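Local coordinates for protein beta-1,3-glucosyltransferase (Paecilomyces sp. J18, PDB 5JVV) that is a fungal carbohydrate-active enzyme built, as in family GH16, on a beta-jelly-roll sandwich of two curved sheets, at residues V31-R36 and R70-L75; G95-A100 and K285-E290. All coordinates share one frame; numbering follows the deposited sequence.

The two contacts lie in different parts of a jelly-roll sandwich, their centres 14 Å apart and their nearest atoms about 6 Å apart. Contact 1 is a parallel strand pair in the mixed sheet. Contact 2 joins the loop leading into strand 100-107 of that sheet to the segment entering strand 289-297 of the antiparallel sheet. Strand 240-247 bridges them, pairing with both 70-77 and 100-107. The side chain of Tyr-33 in contact 1 touches Asp-244, whose backbone O receives a hydrogen bond from Trp-289 NE1 of the 285-290 segment. Strand 116-121, next to 100-107, carries the sequence signature of GH16 enzymes and probably marks the active-site face.

Contact 1 of 2, residues V31-R36 and R70-L75; sequences VHYVSR and RKSVRL
A short parallel strand pair, 31-33 beside 70-72, belongs to the mixed sheet of the jelly roll. Three backbone hydrogen bonds hold it: His-32 N to Arg-70 O (2.9 Å), Ser-72 N to His-32 O (3.1 Å) and Val-34 N to Ser-72 O (3.2 Å), the last nearly along the C=O axis. Tyr-33, its CG beside the backbone N (chi1 -81°), lays its ring between two aliphatic groups. Val-31 CG2 lies over one face and Arg-74 CB over the opposite one, both offset toward the rim, the latter a CH-pi contact 3.7 Å from the ring centroid, while the Ser-72/Val-73 peptide meets the edge in plane. On the other side of the sheet, His-32 and Lys-71 run alongside, His-32 CB 3.9 Å from Lys-71 CG.

Salt bridges to Glu-42 and Glu-76 hold the ends of Lys-71 and Arg-74, and Phe-21 adds a cation-pi contact to Arg-74. Ser-72 OG is hydrogen-bonded to Thr-245 O on strand 240-247. Where the strands part, water 2 accepts from Arg-74 N and lies 2.8 Å from Val-34 O. Water 1 joins the tips, 2.8 Å from Tyr-33 OH and accepting from Arg-74 NH1 at 2.9 Å.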
ATOM      1  N   VAL A  31       2.598 -15.920  -3.805  1.00  9.30           N
ATOM      2  CA  VAL A  31       3.097 -14.947  -4.768  1.00  7.72           C
ATOM      3  C   VAL A  31       4.496 -15.377  -5.187  1.00  8.29           C
ATOM      4  O   VAL A  31       5.236 -15.978  -4.402  1.00 10.75           O
ATOM      5  CB  VAL A  31       3.154 -13.527  -4.126  1.00  9.13           C
ATOM      6  CG1 VAL A  31       4.183 -13.483  -3.009  1.00  8.64           C
ATOM      7  CG2 VAL A  31       3.446 -12.468  -5.166  1.00  9.17           C
ATOM      8  N   HIS A  32       4.850 -15.063  -6.427  1.00  9.36           N
ATOM      9  CA  HIS A  32       6.189 -15.299  -6.936  1.00  9.83           C
ATOM     10  C   HIS A  32       6.740 -13.942  -7.349  1.00 11.85           C
ATOM     11  O   HIS A  32       6.478 -13.452  -8.451  1.00 11.84           O
ATOM     12  CB  HIS A  32       6.131 -16.255  -8.124  1.00  9.48           C
ATOM     13  CG  HIS A  32       7.467 -16.763  -8.581  1.00 13.22           C
ATOM     14  ND1 HIS A  32       8.664 -16.245  -8.140  1.00 21.39           N
ATOM     15  CD2 HIS A  32       7.782 -17.761  -9.443  1.00 17.45           C
ATOM     16  CE1 HIS A  32       9.661 -16.896  -8.714  1.00 20.76           C
ATOM     17  NE2 HIS A  32       9.154 -17.820  -9.507  1.00 23.50           N
ATOM     18  N   TYR A  33       7.492 -13.329  -6.449  1.00  8.90           N
ATOM     19  CA  TYR A  33       8.070 -12.024  -6.722  1.00  7.77           C
ATOM     20  C   TYR A  33       9.237 -12.198  -7.691  1.00 12.67           C
ATOM     21  O   TYR A  33      10.119 -13.037  -7.467  1.00 13.24           O
ATOM     22  CB  TYR A  33       8.546 -11.400  -5.425  1.00 11.20           C
ATOM     23  CG  TYR A  33       7.461 -10.746  -4.597  1.00  8.89           C
ATOM     24  CD1 TYR A  33       6.445  -9.997  -5.189  1.00  9.19           C
ATOM     25  CD2 TYR A  33       7.467 -10.859  -3.214  1.00  9.23           C
ATOM     26  CE1 TYR A  33       5.469  -9.375  -4.407  1.00  9.52           C
ATOM     27  CE2 TYR A  33       6.496 -10.251  -2.434  1.00  9.29           C
ATOM     28  CZ  TYR A  33       5.504  -9.510  -3.039  1.00 10.36           C
ATOM     29  OH  TYR A  33       4.551  -8.889  -2.257  1.00  9.22           O
ATOM     30  N   VAL A  34       9.247 -11.409  -8.761  1.00 10.24           N
ATOM     31  CA  VAL A  34      10.262 -11.561  -9.813  1.00  8.79           C
ATOM     32  C   VAL A  34      11.092 -10.295 -10.044  1.00 10.04           C
ATOM     33  O   VAL A  34      10.702  -9.194  -9.652  1.00 11.16           O
ATOM     34  CB  VAL A  34       9.648 -12.021 -11.142  1.00 12.67           C
ATOM     35  CG1 VAL A  34       8.984 -13.384 -10.968  1.00 12.00           C
ATOM     36  CG2 VAL A  34       8.646 -10.989 -11.661  1.00 12.85           C
ATOM     37  N   SER A  35      12.247 -10.468 -10.685  1.00 12.52           N
ATOM     38  CA  SER A  35      13.156  -9.362 -10.963  1.00 12.35           C
ATOM     39  C   SER A  35      12.555  -8.442 -12.005  1.00 11.09           C
ATOM     40  O   SER A  35      11.592  -8.810 -12.690  1.00 12.90           O
ATOM     41  CB  SER A  35      14.498  -9.879 -11.465  1.00 12.82           C
ATOM     42  OG  SER A  35      14.346 -10.493 -12.737  1.00 14.69           O
ATOM     43  N   ARG A  36      13.115  -7.244 -12.126  1.00 10.44           N
ATOM     44  CA  ARG A  36      12.614  -6.278 -13.100  1.00 11.43           C
ATOM     45  C   ARG A  36      12.664  -6.781 -14.544  1.00 12.28           C
ATOM     46  O   ARG A  36      11.688  -6.628 -15.280  1.00 13.96           O
ATOM     47  CB  ARG A  36      13.337  -4.936 -12.966  1.00 13.38           C
ATOM     48  CG  ARG A  36      12.926  -3.910 -14.017  1.00 13.73           C
ATOM     49  CD  ARG A  36      13.495  -2.548 -13.687  1.00 16.48           C
ATOM     50  NE  ARG A  36      13.293  -1.600 -14.779  1.00 15.17           N
ATOM     51  CZ  ARG A  36      13.796  -0.370 -14.795  1.00 19.14           C
ATOM     52  NH1 ARG A  36      13.574   0.425 -15.835  1.00 19.10           N
ATOM     53  NH2 ARG A  36      14.535   0.055 -13.778  1.00 18.58           N
ATOM     54  N   ARG A  70       1.479 -16.807  -7.626  1.00  8.56           N
ATOM     55  CA  ARG A  70       1.206 -16.049  -8.842  1.00  7.92           C
ATOM     56  C   ARG A  70       2.203 -14.903  -8.938  1.00  9.34           C
ATOM     57  O   ARG A  70       2.471 -14.223  -7.947  1.00  9.26           O
ATOM     58  CB  ARG A  70      -0.234 -15.517  -8.808  1.00  9.16           C
ATOM     59  CG  ARG A  70      -0.635 -14.724 -10.044  1.00  8.51           C
ATOM     60  CD  ARG A  70      -2.167 -14.614 -10.206  1.00 10.07           C
ATOM     61  NE  ARG A  70      -2.796 -15.917 -10.449  1.00  7.98           N
ATOM     62  CZ  ARG A  70      -2.690 -16.627 -11.575  1.00  9.93           C
ATOM     63  NH1 ARG A  70      -1.977 -16.184 -12.607  1.00 10.41           N
ATOM     64  NH2 ARG A  70      -3.305 -17.803 -11.667  1.00  9.76           N
ATOM     65  N   LYS A  71       2.764 -14.691 -10.129  1.00 11.07           N
ATOM     66  CA  LYS A  71       3.828 -13.700 -10.286  1.00  8.83           C
ATOM     67  C   LYS A  71       3.382 -12.269 -10.065  1.00  8.50           C
ATOM     68  O   LYS A  71       2.308 -11.850 -10.501  1.00  9.93           O
ATOM     69  CB  LYS A  71       4.485 -13.823 -11.659  1.00  8.70           C
ATOM     70  CG  LYS A  71       5.353 -15.061 -11.773  1.00 13.37           C
ATOM     71  CD  LYS A  71       5.685 -15.335 -13.219  1.00 15.62           C
ATOM     72  CE  LYS A  71       6.570 -16.551 -13.336  1.00 18.39           C
ATOM     73  NZ  LYS A  71       6.822 -16.864 -14.777  1.00 23.93           N
ATOM     74  N   SER A  72       4.246 -11.518  -9.400  1.00  7.35           N
ATOM     75  CA  SER A  72       3.972 -10.140  -9.044  1.00  8.66           C
ATOM     76  C   SER A  72       5.320  -9.471  -8.810  1.00 10.19           C
ATOM     77  O   SER A  72       6.378 -10.084  -9.031  1.00  9.08           O
ATOM     78  CB  SER A  72       3.101 -10.095  -7.781  1.00  9.24           C
ATOM     79  OG  SER A  72       2.665  -8.772  -7.476  1.00  8.99           O
ATOM     80  N   VAL A  73       5.283  -8.221  -8.373  1.00  9.37           N
ATOM     81  CA  VAL A  73       6.500  -7.491  -8.037  1.00  8.24           C
ATOM     82  C   VAL A  73       6.369  -6.752  -6.708  1.00  9.18           C
ATOM     83  O   VAL A  73       5.255  -6.473  -6.215  1.00  8.46           O
ATOM     84  CB  VAL A  73       6.912  -6.495  -9.148  1.00  8.40           C
ATOM     85  CG1 VAL A  73       7.292  -7.248 -10.425  1.00  9.47           C
ATOM     86  CG2 VAL A  73       5.796  -5.471  -9.413  1.00  8.74           C
ATOM     87  N   ARG A  74       7.523  -6.465  -6.112  1.00  8.31           N
ATOM     88  CA  ARG A  74       7.594  -5.720  -4.872  1.00  7.49           C
ATOM     89  C   ARG A  74       8.773  -4.771  -5.021  1.00  7.89           C
ATOM     90  O   ARG A  74       9.932  -5.200  -5.104  1.00 11.44           O
ATOM     91  CB  ARG A  74       7.760  -6.672  -3.672  1.00  8.43           C
ATOM     92  CG  ARG A  74       8.173  -5.982  -2.385  1.00  7.50           C
ATOM     93  CD  ARG A  74       7.987  -6.880  -1.164  1.00 10.35           C
ATOM     94  NE  ARG A  74       8.785  -6.414  -0.025  1.00 10.79           N
ATOM     95  CZ  ARG A  74       8.571  -6.759   1.244  1.00 10.04           C
ATOM     96  NH1 ARG A  74       7.550  -7.538   1.562  1.00 10.23           N
ATOM     97  NH2 ARG A  74       9.368  -6.299   2.200  1.00 14.17           N
ATOM     98  N   LEU A  75       8.462  -3.483  -5.113  1.00  9.35           N
ATOM     99  CA  LEU A  75       9.461  -2.447  -5.338  1.00  9.75           C
ATOM    100  C   LEU A  75       9.780  -1.751  -4.020  1.00 11.05           C
ATOM    101  O   LEU A  75       8.873  -1.334  -3.311  1.00 10.44           O
ATOM    102  CB  LEU A  75       8.930  -1.425  -6.343  1.00 10.51           C
ATOM    103  CG  LEU A  75       9.071  -1.784  -7.825  1.00  9.39           C
ATOM    104  CD1 LEU A  75       8.301  -3.050  -8.168  1.00 14.34           C
ATOM    105  CD2 LEU A  75       8.624  -0.623  -8.713  1.00 11.77           C
TER
HETATM  106  O   HOH W   1       5.068  -8.629   0.450  1.00 10.09           O
HETATM  107  O   HOH W   2       9.770  -7.741  -7.452  1.00 11.50           O

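Contact 2 of 2, residues G95-A100 and K285-E290; sequences GSICGA and KEAYWE
Ile-97 reaches from a loop of the sandwich to the segment that enters strand 289-297, and its side chain makes the largest single contribution to the contact. At its root, CB lies 4.2 Å from Ala-100 CB, across the type II beta turn that runs from Ile-97 to Ala-100. CG2 stands anti to the backbone N. CG1 takes the position beside that nitrogen (chi1 -61°) and passes along the Gly-95 carbonyl group, 3.6 Å from Gly-95 C. An extended second torsion (chi2 161°) then carries CD1 forward over the Glu-286/Ala-287 peptide, where it comes within 3.6 Å of Ala-287 N. Ile-97 CD1 also touches Ala-287 CB at 3.9 Å and Glu-286 CB at 4.0 Å. From Ile-97 CD1 to Gly-95 CA is 3.8 Å. The tip is thus packed against backbone and short aliphatic groups together.

Beside it, one hydrogen bond ties the segments: Gly-95 N donates to Glu-286 O at 3.1 Å. The bond is bent (141° at the hydrogen), and the donor stands above the carbonyl plane. Glu-286 O also receives a weak hydrogen bond from Tyr-288 N, which closes an inverse gamma turn centred on Ala-287, so one carbonyl serves both the turn and the neighbouring loop. His-92 braces the same segment, with NE2 hydrogen-bonded to Glu-286 OE1 and ND1 to Tyr-288 O.

Gly-99 takes the third position of the type II turn with a positive phi, and next to it Cys-98 is linked to Cys-262 by a disulfide. Ile-97 also touches Phe-284, in the connection between helix 269-279 and strand 289-297. The contact therefore sits where the link from strand 84-90 to strand 100-107 crosses from the antiparallel sheet to the mixed sheet, beside the start of strand 289-297.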
ATOM      1  N   GLY A  95      -7.472  -4.117  -7.546  1.00 10.13           N
ATOM      2  CA  GLY A  95      -8.891  -4.015  -7.266  1.00 11.98           C
ATOM      3  C   GLY A  95      -9.369  -4.837  -6.090  1.00 10.04           C
ATOM      4  O   GLY A  95      -8.594  -5.514  -5.402  1.00 11.02           O
ATOM      5  N   SER A  96     -10.673  -4.753  -5.856  1.00  9.95           N
ATOM      6  CA  SER A  96     -11.317  -5.513  -4.801  1.00 10.57           C
ATOM      7  C   SER A  96     -11.545  -6.908  -5.351  1.00 12.13           C
ATOM      8  O   SER A  96     -12.568  -7.185  -5.976  1.00 14.11           O
ATOM      9  CB  SER A  96     -12.635  -4.836  -4.435  1.00 13.03           C
ATOM     10  OG  SER A  96     -12.375  -3.510  -3.984  1.00 11.96           O
ATOM     11  N   ILE A  97     -10.561  -7.776  -5.130  1.00  8.99           N
ATOM     12  CA  ILE A  97     -10.446  -9.051  -5.832  1.00  8.37           C
ATOM     13  C   ILE A  97     -10.080 -10.136  -4.825  1.00  7.84           C
ATOM     14  O   ILE A  97      -9.156  -9.951  -4.043  1.00  8.43           O
ATOM     15  CB  ILE A  97      -9.336  -8.976  -6.909  1.00  8.40           C
ATOM     16  CG1 ILE A  97      -9.655  -7.909  -7.963  1.00  9.27           C
ATOM     17  CG2 ILE A  97      -9.115 -10.342  -7.562  1.00  8.09           C
ATOM     18  CD1 ILE A  97      -8.427  -7.479  -8.767  1.00  9.79           C
ATOM     19  N   CYS A  98     -10.787 -11.270  -4.848  1.00  7.70           N
ATOM     20  CA  CYS A  98     -10.508 -12.356  -3.919  1.00  9.71           C
ATOM     21  C   CYS A  98      -9.061 -12.814  -4.022  1.00  9.94           C
ATOM     22  O   CYS A  98      -8.553 -13.062  -5.122  1.00 11.65           O
ATOM     23  CB  CYS A  98     -11.449 -13.524  -4.180  1.00  8.98           C
ATOM     24  SG  CYS A  98     -13.165 -13.170  -3.758  1.00 11.33           S
ATOM     25  N   GLY A  99      -8.395 -12.884  -2.871  1.00  9.20           N
ATOM     26  CA  GLY A  99      -7.007 -13.304  -2.804  1.00  8.78           C
ATOM     27  C   GLY A  99      -5.989 -12.182  -2.781  1.00  9.10           C
ATOM     28  O   GLY A  99      -4.880 -12.378  -2.285  1.00  9.78           O
ATOM     29  N   ALA A 100      -6.345 -11.013  -3.313  1.00  8.49           N
ATOM     30  CA  ALA A 100      -5.375  -9.923  -3.469  1.00  9.26           C
ATOM     31  C   ALA A 100      -4.989  -9.258  -2.146  1.00  7.10           C
ATOM     32  O   ALA A 100      -5.798  -9.142  -1.212  1.00  8.71           O
ATOM     33  CB  ALA A 100      -5.898  -8.878  -4.454  1.00  9.94           C
ATOM     34  N   LYS A 285      -6.774  -9.457 -13.800  1.00  9.64           N
ATOM     35  CA  LYS A 285      -6.464  -8.426 -14.780  0.55 10.64           C
ATOM     36  C   LYS A 285      -6.472  -7.048 -14.127  1.00  9.87           C
ATOM     37  O   LYS A 285      -5.699  -6.169 -14.512  1.00 12.34           O
ATOM     38  CB  LYS A 285      -7.448  -8.482 -15.947  0.55 15.46           C
ATOM     39  CG  LYS A 285      -7.003  -7.674 -17.143  0.55 21.95           C
ATOM     40  CD  LYS A 285      -7.774  -8.061 -18.395  0.55 25.83           C
ATOM     41  CE  LYS A 285      -7.503  -7.064 -19.501  0.55 28.44           C
ATOM     42  NZ  LYS A 285      -7.722  -5.672 -19.017  0.55 26.54           N
ATOM     43  N   GLU A 286      -7.330  -6.863 -13.121  1.00  8.96           N
ATOM     44  CA  GLU A 286      -7.427  -5.566 -12.450  1.00 11.33           C
ATOM     45  C   GLU A 286      -6.532  -5.459 -11.223  1.00 10.56           C
ATOM     46  O   GLU A 286      -6.580  -4.459 -10.517  1.00 10.64           O
ATOM     47  CB  GLU A 286      -8.879  -5.264 -12.040  1.00 15.09           C
ATOM     48  CG  GLU A 286      -9.787  -4.874 -13.192  1.00 16.17           C
ATOM     49  CD  GLU A 286      -9.424  -3.521 -13.768  1.00 20.26           C
ATOM     50  OE1 GLU A 286      -9.471  -2.529 -13.008  1.00 20.74           O
ATOM     51  OE2 GLU A 286      -9.085  -3.459 -14.968  1.00 22.36           O
ATOM     52  N   ALA A 287      -5.716  -6.478 -10.967  1.00  8.53           N
ATOM     53  CA  ALA A 287      -4.811  -6.441  -9.825  1.00  9.25           C
ATOM     54  C   ALA A 287      -3.499  -5.778 -10.218  1.00 10.95           C
ATOM     55  O   ALA A 287      -2.450  -6.418 -10.225  1.00 11.08           O
ATOM     56  CB  ALA A 287      -4.571  -7.861  -9.285  1.00  9.29           C
ATOM     57  N   TYR A 288      -3.561  -4.486 -10.544  1.00  8.34           N
ATOM     58  CA  TYR A 288      -2.366  -3.734 -10.917  1.00  7.64           C
ATOM     59  C   TYR A 288      -2.341  -2.339 -10.338  1.00  7.79           C
ATOM     60  O   TYR A 288      -3.383  -1.749 -10.066  1.00  9.45           O
ATOM     61  CB  TYR A 288      -2.205  -3.654 -12.441  1.00 11.16           C
ATOM     62  CG  TYR A 288      -3.220  -2.802 -13.183  1.00  9.01           C
ATOM     63  CD1 TYR A 288      -2.997  -1.446 -13.404  1.00  9.69           C
ATOM     64  CD2 TYR A 288      -4.370  -3.372 -13.716  1.00  9.34           C
ATOM     65  CE1 TYR A 288      -3.911  -0.676 -14.112  1.00  8.37           C
ATOM     66  CE2 TYR A 288      -5.288  -2.617 -14.424  1.00 12.21           C
ATOM     67  CZ  TYR A 288      -5.051  -1.266 -14.614  1.00 12.03           C
ATOM     68  OH  TYR A 288      -5.953  -0.498 -15.320  1.00 13.95           O
ATOM     69  N   TRP A 289      -1.131  -1.833 -10.133  1.00  8.15           N
ATOM     70  CA  TRP A 289      -0.918  -0.424  -9.815  1.00  7.70           C
ATOM     71  C   TRP A 289      -0.643   0.333 -11.103  1.00  7.85           C
ATOM     72  O   TRP A 289       0.071  -0.159 -11.985  1.00  9.84           O
ATOM     73  CB  TRP A 289       0.314  -0.259  -8.918  1.00  7.65           C
ATOM     74  CG  TRP A 289       0.213  -0.890  -7.584  1.00  8.94           C
ATOM     75  CD1 TRP A 289       0.566  -2.165  -7.250  1.00 10.83           C
ATOM     76  CD2 TRP A 289      -0.230  -0.266  -6.375  1.00  7.46           C
ATOM     77  NE1 TRP A 289       0.350  -2.383  -5.912  1.00  8.62           N
ATOM     78  CE2 TRP A 289      -0.132  -1.227  -5.349  1.00  7.59           C
ATOM     79  CE3 TRP A 289      -0.709   1.013  -6.061  1.00  9.54           C
ATOM     80  CZ2 TRP A 289      -0.506  -0.958  -4.038  1.00  8.74           C
ATOM     81  CZ3 TRP A 289      -1.075   1.278  -4.743  1.00 10.79           C
ATOM     82  CH2 TRP A 289      -0.970   0.296  -3.753  1.00 10.50           C
ATOM     83  N   GLU A 290      -1.193   1.539 -11.214  1.00  8.91           N
ATOM     84  CA  GLU A 290      -0.746   2.466 -12.250  1.00  8.13           C
ATOM     85  C   GLU A 290      -0.405   3.739 -11.518  1.00  9.22           C
ATOM     86  O   GLU A 290      -1.279   4.415 -10.968  1.00 11.67           O
ATOM     87  CB  GLU A 290      -1.798   2.718 -13.331  1.00 11.61           C
ATOM     88  CG  GLU A 290      -1.245   3.616 -14.436  1.00 14.19           C
ATOM     89  CD  GLU A 290      -2.133   3.716 -15.662  1.00 18.54           C
ATOM     90  OE1 GLU A 290      -3.103   2.938 -15.780  1.00 22.72           O
ATOM     91  OE2 GLU A 290      -1.851   4.585 -16.514  1.00 18.37           O
TER